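Local atomic coordinates of peptide chain release factor subunit 1 (PDB entry 3AGK), a protein that probably directs termination of protein synthesis, answering the three stop codons on the ribosome with release of the finished polypeptide. Residues N140-I146 with G217-I223; R150-I155 with K167-V173; R162-L166 with G259-K264; F199-E204 with E233-Y239; A206-V211 with Y239-L244. Residues are numbered along the deposited sequence.

All five contacts lie in the second eRF1 domain, an α/β unit built on a mixed sheet of order 162-170, 152-159, 142-149, 219-226, 253-254. Contacts 1 and 2 join strands inside the sheet, about 21 Å apart between centres. Contact 3 packs helix 259-269 on one face. Contacts 4 and 5, centred only 9 Å apart and sharing Y239, lie on the other, where helix 188-215 meets the segments after strand 219-226. Along the chain contact 2 is nested within contact 1, whereas contacts 1 and 3 cross, so distant segments are interlocked. Residues 175-186, not modelled, lie in the chain between contact 2 and helix 188-215 and include the GGQ motif this family uses in peptide release.

Contact 1 of 5, residues N140-I146 with G217-I223; sequences NNAIGII and GVLKGVI
Strands 142-146 and 219-223 run parallel, their axes 4.5 Å apart at 18°. A142 pairs with L219, but I143 with G221, G144 with V222 and I145 with I223: K220, at phi/psi -103/-19°, is the extra residue of a beta bulge. The backbone hydrogen bonds are A142 N to V218 O (3.0 Å), K220 N to A142 O (2.8 Å), G144 N to G221 O (2.9 Å), I223 N to G144 O (2.7 Å) and I146 N to I223 O (2.8 Å). G217 leads in at phi 82°, glycine's territory, closing a Schellman motif after the preceding helix.

On one face, I143 CG2 meets I223 CD1 at 3.8 Å; glycine suits position 221, where a CB would sit tightly against I143 CD1. On the other, A142 CB touches V218 CG1 (3.6 Å) and L219 CD1 (3.9 Å), L219 (t, p) turning that methyl to the partner strand. I146 CD1 reaches V222 CG1 at 3.9 Å.

This is a parallel pair inside a mixed α/β sheet with helices on both faces, which suits aliphatic residues: I145 packs under L263 of helix 259-269, I146 and L219 under A206 and L210 of helix 188-215.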
# COMPACT_ATOMS: atom_id res chain seq x y z
N ASN A 140 9.17 -3.82 -3.16
CA ASN A 140 10.05 -3.03 -2.32
C ASN A 140 10.41 -1.75 -3.05
O ASN A 140 11.56 -1.56 -3.44
CB ASN A 140 11.31 -3.83 -1.97
CG ASN A 140 11.02 -4.99 -1.03
OD1 ASN A 140 11.87 -5.87 -0.85
ND2 ASN A 140 9.84 -4.99 -0.42
N ASN A 141 9.43 -0.87 -3.25
CA ASN A 141 9.68 0.38 -3.95
C ASN A 141 9.11 1.62 -3.26
O ASN A 141 8.79 2.61 -3.91
CB ASN A 141 9.16 0.29 -5.39
CG ASN A 141 7.66 0.18 -5.46
OD1 ASN A 141 7.09 0.10 -6.55
ND2 ASN A 141 6.99 0.17 -4.31
N ALA A 142 8.98 1.56 -1.94
CA ALA A 142 8.38 2.67 -1.21
C ALA A 142 9.36 3.83 -0.98
O ALA A 142 10.54 3.64 -0.69
CB ALA A 142 7.82 2.18 0.12
N ILE A 143 8.83 5.04 -1.14
CA ILE A 143 9.54 6.27 -0.81
C ILE A 143 8.82 7.03 0.31
O ILE A 143 7.61 7.29 0.23
CB ILE A 143 9.62 7.18 -2.05
CG1 ILE A 143 10.30 6.44 -3.20
CG2 ILE A 143 10.30 8.52 -1.70
CD1 ILE A 143 11.74 6.05 -2.90
N GLY A 144 9.57 7.37 1.36
CA GLY A 144 9.07 8.21 2.44
C GLY A 144 9.31 9.66 2.07
O GLY A 144 10.27 9.98 1.38
N ILE A 145 8.42 10.54 2.48
CA ILE A 145 8.58 11.96 2.22
C ILE A 145 8.32 12.74 3.52
O ILE A 145 7.32 12.50 4.21
CB ILE A 145 7.61 12.45 1.14
CG1 ILE A 145 7.67 11.52 -0.07
CG2 ILE A 145 7.90 13.93 0.75
CD1 ILE A 145 6.35 11.34 -0.73
N ILE A 146 9.25 13.64 3.84
CA ILE A 146 9.11 14.55 4.98
C ILE A 146 9.18 15.98 4.44
O ILE A 146 10.18 16.39 3.87
CB ILE A 146 10.20 14.33 6.05
CG1 ILE A 146 10.21 12.87 6.52
CG2 ILE A 146 9.98 15.25 7.25
CD1 ILE A 146 11.52 12.41 7.15
N GLY A 217 12.75 -3.69 4.49
CA GLY A 217 13.32 -3.59 3.15
C GLY A 217 12.42 -2.96 2.10
O GLY A 217 12.81 -2.74 0.96
N VAL A 218 11.18 -2.67 2.50
CA VAL A 218 10.19 -2.02 1.67
C VAL A 218 10.54 -0.57 1.32
O VAL A 218 10.28 -0.11 0.21
CB VAL A 218 8.84 -2.03 2.39
CG1 VAL A 218 7.87 -1.11 1.69
CG2 VAL A 218 8.30 -3.44 2.48
N LEU A 219 11.11 0.16 2.29
CA LEU A 219 11.46 1.55 2.05
C LEU A 219 12.80 1.64 1.36
O LEU A 219 13.80 1.16 1.88
CB LEU A 219 11.52 2.34 3.37
CG LEU A 219 11.33 3.86 3.28
CD1 LEU A 219 9.93 4.18 2.75
CD2 LEU A 219 11.55 4.54 4.66
N LYS A 220 12.82 2.28 0.19
CA LYS A 220 14.05 2.43 -0.57
C LYS A 220 14.68 3.83 -0.46
O LYS A 220 15.86 4.01 -0.75
CB LYS A 220 13.82 2.07 -2.04
CG LYS A 220 13.52 0.59 -2.26
CD LYS A 220 14.78 -0.27 -2.18
CE LYS A 220 15.21 -0.75 -3.58
NZ LYS A 220 16.43 -1.61 -3.57
N GLY A 221 13.90 4.81 -0.04
CA GLY A 221 14.42 6.16 0.05
C GLY A 221 13.54 7.11 0.81
O GLY A 221 12.38 6.79 1.11
N VAL A 222 14.07 8.29 1.11
CA VAL A 222 13.31 9.34 1.78
C VAL A 222 13.59 10.65 1.12
O VAL A 222 14.75 11.02 0.89
CB VAL A 222 13.66 9.44 3.28
CG1 VAL A 222 12.87 10.59 3.96
CG2 VAL A 222 13.39 8.10 3.97
N ILE A 223 12.54 11.36 0.75
CA ILE A 223 12.70 12.70 0.22
C ILE A 223 12.44 13.67 1.36
O ILE A 223 11.42 13.57 2.06
CB ILE A 223 11.70 12.97 -0.91
CG1 ILE A 223 12.01 12.09 -2.13
CG2 ILE A 223 11.73 14.45 -1.31
CD1 ILE A 223 10.87 12.04 -3.14

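Contact 2 of 5, residues R150-I155 with K167-V173; sequences RDQATI and KELEGFV
This is the open end of an antiparallel beta hairpin, strands 152-159 and 162-170, at one margin of the domain's mixed sheet. The backbone is extended (A153 -151/154°), the short axes 4.7 Å apart at 170°. Q152 faces E170 and T154 faces E168 in non-hydrogen-bonded pairs; A153-L169 and I155-K167 are hydrogen-bonded pairs. A153 N gives to L169 O and L169 N to A153 O, both 2.9 Å; I155 N gives to K167 O at 2.7 Å, and K167 N to I155 O at 3.2 Å. G171 N to D151 O (2.9 Å) carries the pairing past the strand ends.

There D151 points its CB at V173 CB (3.8 Å), and its p rotamer brings OD2 to a water, 3.0 Å away, that accepts from V173 N (2.7 Å) and lies 3.1 Å from G171 O. V173 CG1 covers one face of the R150 guanidinium, 3.3 Å from NH2.

Polar Q152, T154, E168 and E170 suit the more open face, where T154 OG1 bonds to Q258 and to G259 N of segment 259-264. Opposite lie I155 (m, t) and L169 (chi1 m), their CD1 atoms 3.9 Å apart, and A153, small enough to let helix 188-215 come close. K167 shares this face, its end leading away beside E205. V202 and A206 of that helix cover A153 and I155.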
# COMPACT_ATOMS: atom_id res chain seq x y z
N ARG A 150 9.78 25.29 9.92
CA ARG A 150 10.15 25.59 11.30
C ARG A 150 9.03 25.23 12.28
O ARG A 150 9.29 24.82 13.41
CB ARG A 150 10.47 27.07 11.44
CG ARG A 150 9.22 27.94 11.46
CD ARG A 150 9.49 29.37 11.04
NE ARG A 150 10.21 30.12 12.06
CZ ARG A 150 9.78 31.26 12.60
NH1 ARG A 150 8.63 31.79 12.21
NH2 ARG A 150 10.50 31.87 13.52
N ASP A 151 7.78 25.40 11.85
CA ASP A 151 6.65 25.21 12.77
C ASP A 151 5.55 24.31 12.22
O ASP A 151 4.41 24.33 12.72
CB ASP A 151 6.05 26.58 13.13
CG ASP A 151 5.34 27.21 11.96
OD1 ASP A 151 5.56 26.74 10.82
OD2 ASP A 151 4.57 28.15 12.16
N GLN A 152 5.86 23.51 11.20
CA GLN A 152 4.86 22.65 10.57
C GLN A 152 5.51 21.58 9.68
O GLN A 152 6.54 21.82 9.06
CB GLN A 152 3.92 23.51 9.75
CG GLN A 152 2.71 22.81 9.19
CD GLN A 152 1.87 23.76 8.35
OE1 GLN A 152 0.85 23.37 7.80
NE2 GLN A 152 2.31 25.01 8.24
N ALA A 153 4.90 20.39 9.63
CA ALA A 153 5.50 19.29 8.90
C ALA A 153 4.45 18.32 8.36
O ALA A 153 3.35 18.23 8.89
CB ALA A 153 6.50 18.54 9.76
N THR A 154 4.79 17.61 7.28
CA THR A 154 3.96 16.55 6.73
C THR A 154 4.83 15.31 6.50
O THR A 154 5.93 15.40 5.93
CB THR A 154 3.33 16.97 5.37
OG1 THR A 154 2.51 18.13 5.56
CG2 THR A 154 2.47 15.82 4.76
N ILE A 155 4.36 14.16 6.95
CA ILE A 155 5.02 12.90 6.64
C ILE A 155 4.13 12.08 5.68
O ILE A 155 2.93 11.89 5.94
CB ILE A 155 5.37 12.13 7.93
CG1 ILE A 155 6.20 13.04 8.83
CG2 ILE A 155 6.15 10.83 7.60
CD1 ILE A 155 6.35 12.54 10.23
N LYS A 167 1.00 11.55 8.42
CA LYS A 167 0.91 12.39 9.60
C LYS A 167 1.20 13.83 9.23
O LYS A 167 2.08 14.11 8.39
CB LYS A 167 1.93 11.92 10.65
CG LYS A 167 1.82 12.65 11.98
CD LYS A 167 0.77 12.01 12.86
CE LYS A 167 0.47 12.87 14.08
NZ LYS A 167 -0.17 12.08 15.16
N GLU A 168 0.46 14.75 9.84
CA GLU A 168 0.75 16.17 9.81
C GLU A 168 1.02 16.66 11.24
O GLU A 168 0.42 16.16 12.19
CB GLU A 168 -0.40 16.95 9.16
CG GLU A 168 -0.61 16.56 7.68
CD GLU A 168 -1.45 17.56 6.90
OE1 GLU A 168 -0.94 18.66 6.59
OE2 GLU A 168 -2.61 17.23 6.58
N LEU A 169 1.94 17.62 11.39
CA LEU A 169 2.35 18.08 12.71
C LEU A 169 2.45 19.58 12.66
O LEU A 169 2.79 20.15 11.62
CB LEU A 169 3.73 17.53 13.09
CG LEU A 169 3.93 16.03 13.32
CD1 LEU A 169 4.33 15.35 12.03
CD2 LEU A 169 5.01 15.83 14.35
N GLU A 170 2.16 20.20 13.81
CA GLU A 170 2.29 21.64 14.00
C GLU A 170 3.07 21.94 15.28
O GLU A 170 3.01 21.16 16.25
CB GLU A 170 0.92 22.29 14.18
CG GLU A 170 -0.12 21.92 13.17
CD GLU A 170 -1.08 23.07 12.92
OE1 GLU A 170 -2.08 23.19 13.66
OE2 GLU A 170 -0.82 23.86 11.98
N GLY A 171 3.74 23.08 15.29
CA GLY A 171 4.43 23.57 16.46
C GLY A 171 4.18 25.05 16.65
O GLY A 171 3.77 25.76 15.72
N PHE A 172 4.41 25.53 17.87
CA PHE A 172 4.35 26.96 18.14
C PHE A 172 5.74 27.56 17.99
O PHE A 172 6.70 27.06 18.57
CB PHE A 172 3.79 27.24 19.53
CG PHE A 172 3.68 28.70 19.84
CD1 PHE A 172 2.72 29.48 19.22
CD2 PHE A 172 4.53 29.30 20.75
CE1 PHE A 172 2.61 30.83 19.49
CE2 PHE A 172 4.42 30.65 21.03
CZ PHE A 172 3.46 31.41 20.39
N VAL A 173 5.83 28.62 17.20
CA VAL A 173 7.10 29.29 16.94
C VAL A 173 6.79 30.71 16.49
O VAL A 173 6.59 30.96 15.30
CB VAL A 173 7.92 28.59 15.80
CG1 VAL A 173 9.07 29.47 15.35
CG2 VAL A 173 8.43 27.22 16.24
O HOH W 1 4.21 28.73 15.06

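Contact 3 of 5, residues R162-L166 with G259-K264; sequences RLEVL and GLQGLK
Edge strand 162-166 passes beneath helix 259-264, their short axes 8.1 Å apart at the closest and crossing at 132°. The strand is extended (phi/psi of L163 -116/129°, of V165 -84/126°). G259 has phi 64°, which favours glycine; the i to i+4 backbone hydrogen bonds are L263 N to G259 O (3.1 Å) and K264 N to L260 O (3.0 Å).

Two bumps rise from the strand. L163, rotamer t, p, points at the helix and pushes CD2 into a hollow between L260, L263 and K264: 3.9 Å from L263 CB, 3.6 Å from K264 N and 4.2 Å from L260 CD1. V165, rotamer t, sets CG2 between L260 and L263, beside G259, 3.4 Å from L260 CD2 and 3.5 Å from L263 CD1. In return L263 (m, t) points down at the strand, its CD1 also 3.5 Å from E164 O, while its side chain continues over I145 and T154 of the neighbouring strands.

Branched aliphatics fit such a seat, since their methyls fill hollows without needing polar partners. The contact is wholly van der Waals and attaches the helix to the sheet's margin; L163 and L263 are buried, whereas L260 and V165 lie at its more open edge.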
# COMPACT_ATOMS: atom_id res chain seq x y z
N ARG A 162 0.47 5.33 -5.69
CA ARG A 162 -0.30 5.71 -4.49
C ARG A 162 0.47 6.61 -3.54
O ARG A 162 1.47 6.19 -2.96
CB ARG A 162 -0.75 4.46 -3.72
CG ARG A 162 -1.39 3.41 -4.61
CD ARG A 162 -1.94 2.27 -3.80
NE ARG A 162 -2.68 1.31 -4.63
CZ ARG A 162 -3.82 1.60 -5.26
NH1 ARG A 162 -4.34 2.81 -5.18
NH2 ARG A 162 -4.42 0.66 -5.99
N LEU A 163 -0.00 7.84 -3.39
CA LEU A 163 0.60 8.82 -2.48
C LEU A 163 -0.37 9.17 -1.36
O LEU A 163 -1.52 9.54 -1.62
CB LEU A 163 0.95 10.08 -3.23
CG LEU A 163 1.61 11.21 -2.46
CD1 LEU A 163 3.00 10.81 -1.95
CD2 LEU A 163 1.71 12.39 -3.41
N GLU A 164 0.10 9.08 -0.12
CA GLU A 164 -0.75 9.32 1.04
C GLU A 164 -0.03 10.10 2.14
O GLU A 164 1.21 10.03 2.30
CB GLU A 164 -1.27 7.99 1.59
CG GLU A 164 -0.17 7.06 2.10
CD GLU A 164 -0.72 5.77 2.70
OE1 GLU A 164 -1.91 5.73 3.08
OE2 GLU A 164 0.04 4.78 2.80
N VAL A 165 -0.83 10.85 2.89
CA VAL A 165 -0.37 11.56 4.06
C VAL A 165 -0.41 10.58 5.23
O VAL A 165 -1.44 9.96 5.46
CB VAL A 165 -1.28 12.76 4.37
CG1 VAL A 165 -1.01 13.29 5.78
CG2 VAL A 165 -1.09 13.85 3.35
N LEU A 166 0.71 10.41 5.93
CA LEU A 166 0.75 9.53 7.11
C LEU A 166 0.48 10.33 8.37
O LEU A 166 -0.19 9.84 9.27
CB LEU A 166 2.10 8.82 7.24
CG LEU A 166 2.40 7.79 6.14
CD1 LEU A 166 3.70 7.05 6.43
CD2 LEU A 166 1.23 6.82 5.98
N GLY A 259 0.75 19.10 3.49
CA GLY A 259 -0.35 18.20 3.16
C GLY A 259 -0.16 17.44 1.85
O GLY A 259 0.94 17.42 1.29
N LEU A 260 -1.23 16.82 1.38
CA LEU A 260 -1.21 16.06 0.13
C LEU A 260 -0.60 16.87 -1.00
O LEU A 260 0.21 16.36 -1.79
CB LEU A 260 -2.63 15.67 -0.25
CG LEU A 260 -2.88 14.19 -0.53
CD1 LEU A 260 -1.68 13.57 -1.23
CD2 LEU A 260 -3.20 13.46 0.77
N GLN A 261 -0.99 18.14 -1.08
CA GLN A 261 -0.48 19.03 -2.13
C GLN A 261 1.04 19.19 -2.12
O GLN A 261 1.67 19.15 -3.17
CB GLN A 261 -1.15 20.40 -2.00
CG GLN A 261 -0.78 21.41 -3.08
CD GLN A 261 -1.43 22.76 -2.84
OE1 GLN A 261 -2.00 23.01 -1.77
NE2 GLN A 261 -1.34 23.64 -3.83
N GLY A 262 1.64 19.38 -0.94
CA GLY A 262 3.08 19.51 -0.87
C GLY A 262 3.79 18.20 -1.19
O GLY A 262 4.88 18.20 -1.76
N LEU A 263 3.18 17.08 -0.78
CA LEU A 263 3.72 15.75 -1.04
C LEU A 263 3.82 15.49 -2.54
O LEU A 263 4.84 14.98 -3.04
CB LEU A 263 2.81 14.69 -0.41
CG LEU A 263 2.85 14.50 1.10
CD1 LEU A 263 1.89 13.40 1.52
CD2 LEU A 263 4.28 14.18 1.55
N LYS A 264 2.75 15.84 -3.25
CA LYS A 264 2.72 15.72 -4.70
C LYS A 264 3.84 16.54 -5.31
O LYS A 264 4.61 16.04 -6.14
CB LYS A 264 1.37 16.17 -5.28
CG LYS A 264 1.29 16.11 -6.82
CD LYS A 264 -0.12 16.48 -7.28
CE LYS A 264 -0.34 16.23 -8.74
NZ LYS A 264 -1.80 16.32 -9.07

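Contact 4 of 5, residues F199-E204 with E233-Y239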
# COMPACT_ATOMS: atom_id res chain seq x y z
N PHE A 199 11.56 19.99 15.70
CA PHE A 199 12.31 19.11 14.80
C PHE A 199 12.52 17.74 15.39
O PHE A 199 12.58 16.75 14.66
CB PHE A 199 13.66 19.72 14.41
CG PHE A 199 13.56 20.81 13.38
CD1 PHE A 199 12.34 21.07 12.75
CD2 PHE A 199 14.67 21.57 13.05
CE1 PHE A 199 12.23 22.08 11.80
CE2 PHE A 199 14.57 22.58 12.09
CZ PHE A 199 13.34 22.83 11.46
N LYS A 200 12.64 17.67 16.71
CA LYS A 200 12.75 16.38 17.39
C LYS A 200 11.44 15.61 17.33
O LYS A 200 11.45 14.41 17.14
CB LYS A 200 13.21 16.54 18.85
CG LYS A 200 14.72 16.73 19.01
CD LYS A 200 15.10 17.32 20.39
CE LYS A 200 16.59 17.66 20.42
NZ LYS A 200 17.05 18.26 21.71
N LYS A 201 10.33 16.32 17.53
CA LYS A 201 9.01 15.72 17.36
C LYS A 201 8.85 15.17 15.92
O LYS A 201 8.46 14.03 15.73
CB LYS A 201 7.93 16.75 17.67
CG LYS A 201 6.53 16.19 17.86
CD LYS A 201 5.48 17.31 17.99
CE LYS A 201 6.05 18.53 18.73
NZ LYS A 201 5.20 19.77 18.60
N VAL A 202 9.15 15.99 14.91
CA VAL A 202 9.08 15.57 13.52
C VAL A 202 9.99 14.37 13.28
O VAL A 202 9.58 13.37 12.69
CB VAL A 202 9.46 16.71 12.56
CG1 VAL A 202 9.38 16.27 11.06
CG2 VAL A 202 8.56 17.91 12.83
N GLY A 203 11.23 14.47 13.76
CA GLY A 203 12.19 13.38 13.65
C GLY A 203 11.70 12.08 14.24
O GLY A 203 11.77 11.03 13.60
N GLU A 204 11.20 12.15 15.48
CA GLU A 204 10.61 10.98 16.14
C GLU A 204 9.39 10.42 15.42
O GLU A 204 9.27 9.21 15.22
CB GLU A 204 10.24 11.32 17.58
CG GLU A 204 11.41 11.30 18.53
CD GLU A 204 11.04 11.85 19.90
OE1 GLU A 204 9.83 11.97 20.17
OE2 GLU A 204 11.97 12.18 20.68
N GLU A 233 18.41 22.47 7.85
CA GLU A 233 18.65 22.39 9.28
C GLU A 233 18.18 21.03 9.80
O GLU A 233 18.90 20.35 10.54
CB GLU A 233 17.96 23.55 10.02
CG GLU A 233 18.50 24.94 9.59
CD GLU A 233 17.80 26.14 10.27
OE1 GLU A 233 16.65 26.02 10.74
OE2 GLU A 233 18.42 27.23 10.29
N PHE A 234 17.00 20.62 9.38
CA PHE A 234 16.43 19.36 9.84
C PHE A 234 17.33 18.17 9.51
O PHE A 234 17.52 17.27 10.33
CB PHE A 234 15.05 19.13 9.20
CG PHE A 234 14.40 17.85 9.60
CD1 PHE A 234 13.82 17.71 10.86
CD2 PHE A 234 14.36 16.78 8.71
CE1 PHE A 234 13.21 16.52 11.24
CE2 PHE A 234 13.76 15.59 9.08
CZ PHE A 234 13.18 15.46 10.35
N VAL A 235 17.88 18.18 8.30
CA VAL A 235 18.71 17.08 7.85
C VAL A 235 20.09 17.08 8.50
O VAL A 235 20.65 16.04 8.82
CB VAL A 235 18.82 17.05 6.30
CG1 VAL A 235 20.02 16.29 5.88
CG2 VAL A 235 17.57 16.42 5.72
N GLU A 236 20.64 18.26 8.74
CA GLU A 236 21.96 18.33 9.34
C GLU A 236 21.99 17.96 10.84
O GLU A 236 23.03 17.56 11.35
CB GLU A 236 22.56 19.71 9.12
CG GLU A 236 22.80 20.02 7.66
CD GLU A 236 23.35 21.42 7.46
OE1 GLU A 236 23.16 22.28 8.35
OE2 GLU A 236 23.98 21.66 6.40
N GLY A 237 20.86 18.12 11.52
CA GLY A 237 20.78 17.79 12.93
C GLY A 237 20.57 16.30 13.17
O GLY A 237 20.68 15.51 12.24
N ASN A 238 20.27 15.93 14.41
CA ASN A 238 20.13 14.53 14.81
C ASN A 238 18.71 14.00 14.74
O ASN A 238 18.43 12.87 15.14
CB ASN A 238 20.67 14.34 16.24
CG ASN A 238 22.15 14.12 16.27
OD1 ASN A 238 22.77 13.93 15.21
ND2 ASN A 238 22.74 14.14 17.47
N TYR A 239 17.82 14.84 14.24
CA TYR A 239 16.39 14.55 14.30
C TYR A 239 15.99 13.23 13.65
O TYR A 239 15.22 12.45 14.23
CB TYR A 239 15.61 15.72 13.70
CG TYR A 239 16.12 17.03 14.30
CD1 TYR A 239 16.83 17.94 13.53
CD2 TYR A 239 15.94 17.31 15.66
CE1 TYR A 239 17.33 19.12 14.09
CE2 TYR A 239 16.42 18.49 16.22
CZ TYR A 239 17.11 19.38 15.44
OH TYR A 239 17.59 20.54 15.98
O HOH W 2 14.14 13.68 16.83
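An aromatic cluster of F199, F234 and Y239 ties helix 188-215 to the end of helix 230-236 and the turn after it, over one face of the sheet. E233 begins segment 233-239 with aliphatic contact: its CB lies 4.1 Å from F199 CE2, while the carboxylate can stay in solvent. F234, rotamer t, swings its ring toward helix 188-215 and points an edge at the face of F199, a T-shaped pair with centroids 5.7 Å apart and planes at 81°. F234 CE1 also lies 3.5 Å from F199 O and 3.8 Å from V202 CG1; beneath, F199 and F234 both rest on V148 of strand 142-149.

The helix ends at E236; G237, the first residue beyond it, still gives its N to E233 O (3.1 Å). Glycine suits this place because a CB would clash with Y239 CE1. N238 then turns the chain to bring Y239 back onto helix 188-215. The face of Y239 receives the edge of F199 (centroids 5.4 Å, planes at 70°), and F199 CB sits 3.4 Å from the Y239 ring centroid in a CH-pi contact. Y239 OH hydrogen-bonds to D196, which also pairs with K200 NZ. At G203 a CB would clash with Y239 O, which instead lies 3.2 Å from G203 CA. One water joins the backbones, donating to K200 O at 2.8 Å and Y239 O at 3.1 Å.

Contact 5 of 5, residues A206-V211 with Y239-L244; sequences ASNLLV and YLDYRL
V211, L244 and S207 lose most surface where helix 206-211 meets the turn 239-241 and the short helix beginning at Y242. The closest CA pairs are S207 with D241 (5.8 Å) and V211 with L244 (6.5 Å).

L244, rotamer m, t, is a knob into a hole formed by A206, S207, L210 and V211: its CD1 is 3.7 Å from L210 CB, and its CG is 3.7 Å from V211 CG2. V211, rotamer t, spans two kinds of neighbour, for its CG1 lies 3.5 Å from R243 CZ, over one face of the guanidinium. S207, rotamer m, is small enough to let the turn approach, and its OG accepts from D241 N at 3.1 Å while bonding back to G203 O within its own helix. Deeper, A206 CB touches L240 CD1 at 4.0 Å, beside I146 of the sheet.

D241 (phi/psi -47/138°) is the N-cap of the short helix. Its side chain accepts from R243 N, and its OD1 makes a salt bridge with R243 NH2 at 2.7 Å.

The chemistry is thus graded: leucine and alanine contacts toward the sheet, and on the outer side one hydrogen bond between the segments, D241 N to S207 OG. The D241-R243 pair is internal to segment 239-244, but R243 NH1 also pairs with E215 of helix 188-215.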
# COMPACT_ATOMS: atom_id res chain seq x y z
N ALA A 206 8.56 10.83 12.21
CA ALA A 206 9.02 10.25 10.95
C ALA A 206 9.64 8.87 11.18
O ALA A 206 9.29 7.90 10.51
CB ALA A 206 10.02 11.18 10.27
N SER A 207 10.56 8.81 12.14
CA SER A 207 11.23 7.55 12.46
C SER A 207 10.28 6.42 12.89
O SER A 207 10.44 5.26 12.47
CB SER A 207 12.32 7.78 13.52
OG SER A 207 13.34 8.65 13.03
N ASN A 208 9.29 6.74 13.73
CA ASN A 208 8.31 5.73 14.12
C ASN A 208 7.53 5.19 12.92
O ASN A 208 7.19 4.01 12.87
CB ASN A 208 7.34 6.29 15.15
CG ASN A 208 7.99 6.48 16.52
OD1 ASN A 208 7.45 7.19 17.36
ND2 ASN A 208 9.14 5.84 16.74
N LEU A 209 7.25 6.07 11.97
CA LEU A 209 6.48 5.69 10.78
C LEU A 209 7.31 4.99 9.70
O LEU A 209 6.83 4.07 9.06
CB LEU A 209 5.78 6.91 10.20
CG LEU A 209 4.67 7.46 11.09
CD1 LEU A 209 4.31 8.86 10.67
CD2 LEU A 209 3.44 6.54 11.07
N LEU A 210 8.55 5.42 9.52
CA LEU A 210 9.31 5.02 8.33
C LEU A 210 10.36 3.94 8.59
O LEU A 210 10.60 3.08 7.73
CB LEU A 210 9.96 6.25 7.67
CG LEU A 210 9.28 7.03 6.53
CD1 LEU A 210 7.83 6.61 6.24
CD2 LEU A 210 9.40 8.56 6.68
N VAL A 211 10.97 3.95 9.77
CA VAL A 211 12.03 2.98 10.08
C VAL A 211 11.60 1.50 10.00
O VAL A 211 12.35 0.67 9.51
CB VAL A 211 12.69 3.27 11.45
CG1 VAL A 211 13.48 2.05 11.95
CG2 VAL A 211 13.56 4.53 11.36
N TYR A 239 17.82 14.84 14.24
CA TYR A 239 16.39 14.55 14.30
C TYR A 239 15.99 13.23 13.65
O TYR A 239 15.22 12.45 14.23
CB TYR A 239 15.61 15.72 13.70
CG TYR A 239 16.12 17.03 14.30
CD1 TYR A 239 16.83 17.94 13.53
CD2 TYR A 239 15.94 17.31 15.66
CE1 TYR A 239 17.33 19.12 14.09
CE2 TYR A 239 16.42 18.49 16.22
CZ TYR A 239 17.11 19.38 15.44
OH TYR A 239 17.59 20.54 15.98
N LEU A 240 16.53 12.98 12.47
CA LEU A 240 16.13 11.83 11.69
C LEU A 240 16.96 10.61 12.07
O LEU A 240 18.19 10.67 12.07
CB LEU A 240 16.31 12.15 10.21
CG LEU A 240 15.43 11.42 9.20
CD1 LEU A 240 13.96 11.62 9.55
CD2 LEU A 240 15.73 11.91 7.78
N ASP A 241 16.29 9.51 12.42
CA ASP A 241 16.97 8.25 12.69
C ASP A 241 18.00 7.93 11.59
O ASP A 241 17.73 8.11 10.41
CB ASP A 241 15.96 7.09 12.81
CG ASP A 241 16.63 5.76 13.17
OD1 ASP A 241 16.38 5.25 14.28
OD2 ASP A 241 17.40 5.21 12.35
N TYR A 242 19.17 7.45 12.00
CA TYR A 242 20.25 7.13 11.07
C TYR A 242 19.87 6.12 9.98
O TYR A 242 20.38 6.21 8.86
CB TYR A 242 21.48 6.62 11.84
CG TYR A 242 21.34 5.20 12.35
CD1 TYR A 242 20.69 4.94 13.56
CD2 TYR A 242 21.88 4.13 11.65
CE1 TYR A 242 20.57 3.63 14.04
CE2 TYR A 242 21.76 2.83 12.13
CZ TYR A 242 21.10 2.59 13.32
OH TYR A 242 20.99 1.30 13.79
N ARG A 243 18.99 5.16 10.30
CA ARG A 243 18.51 4.23 9.26
C ARG A 243 17.82 4.97 8.13
O ARG A 243 17.88 4.53 6.98
CB ARG A 243 17.55 3.18 9.82
CG ARG A 243 18.22 2.18 10.74
CD ARG A 243 17.80 2.44 12.16
NE ARG A 243 17.00 1.35 12.69
CZ ARG A 243 16.34 1.42 13.84
NH1 ARG A 243 15.63 0.39 14.27
NH2 ARG A 243 16.40 2.53 14.55
N LEU A 244 17.16 6.08 8.44
CA LEU A 244 16.52 6.88 7.40
C LEU A 244 17.54 7.82 6.74
O LEU A 244 17.48 8.07 5.53
CB LEU A 244 15.36 7.68 7.98
CG LEU A 244 14.21 6.86 8.56
CD1 LEU A 244 13.04 7.78 8.90
CD2 LEU A 244 13.78 5.79 7.58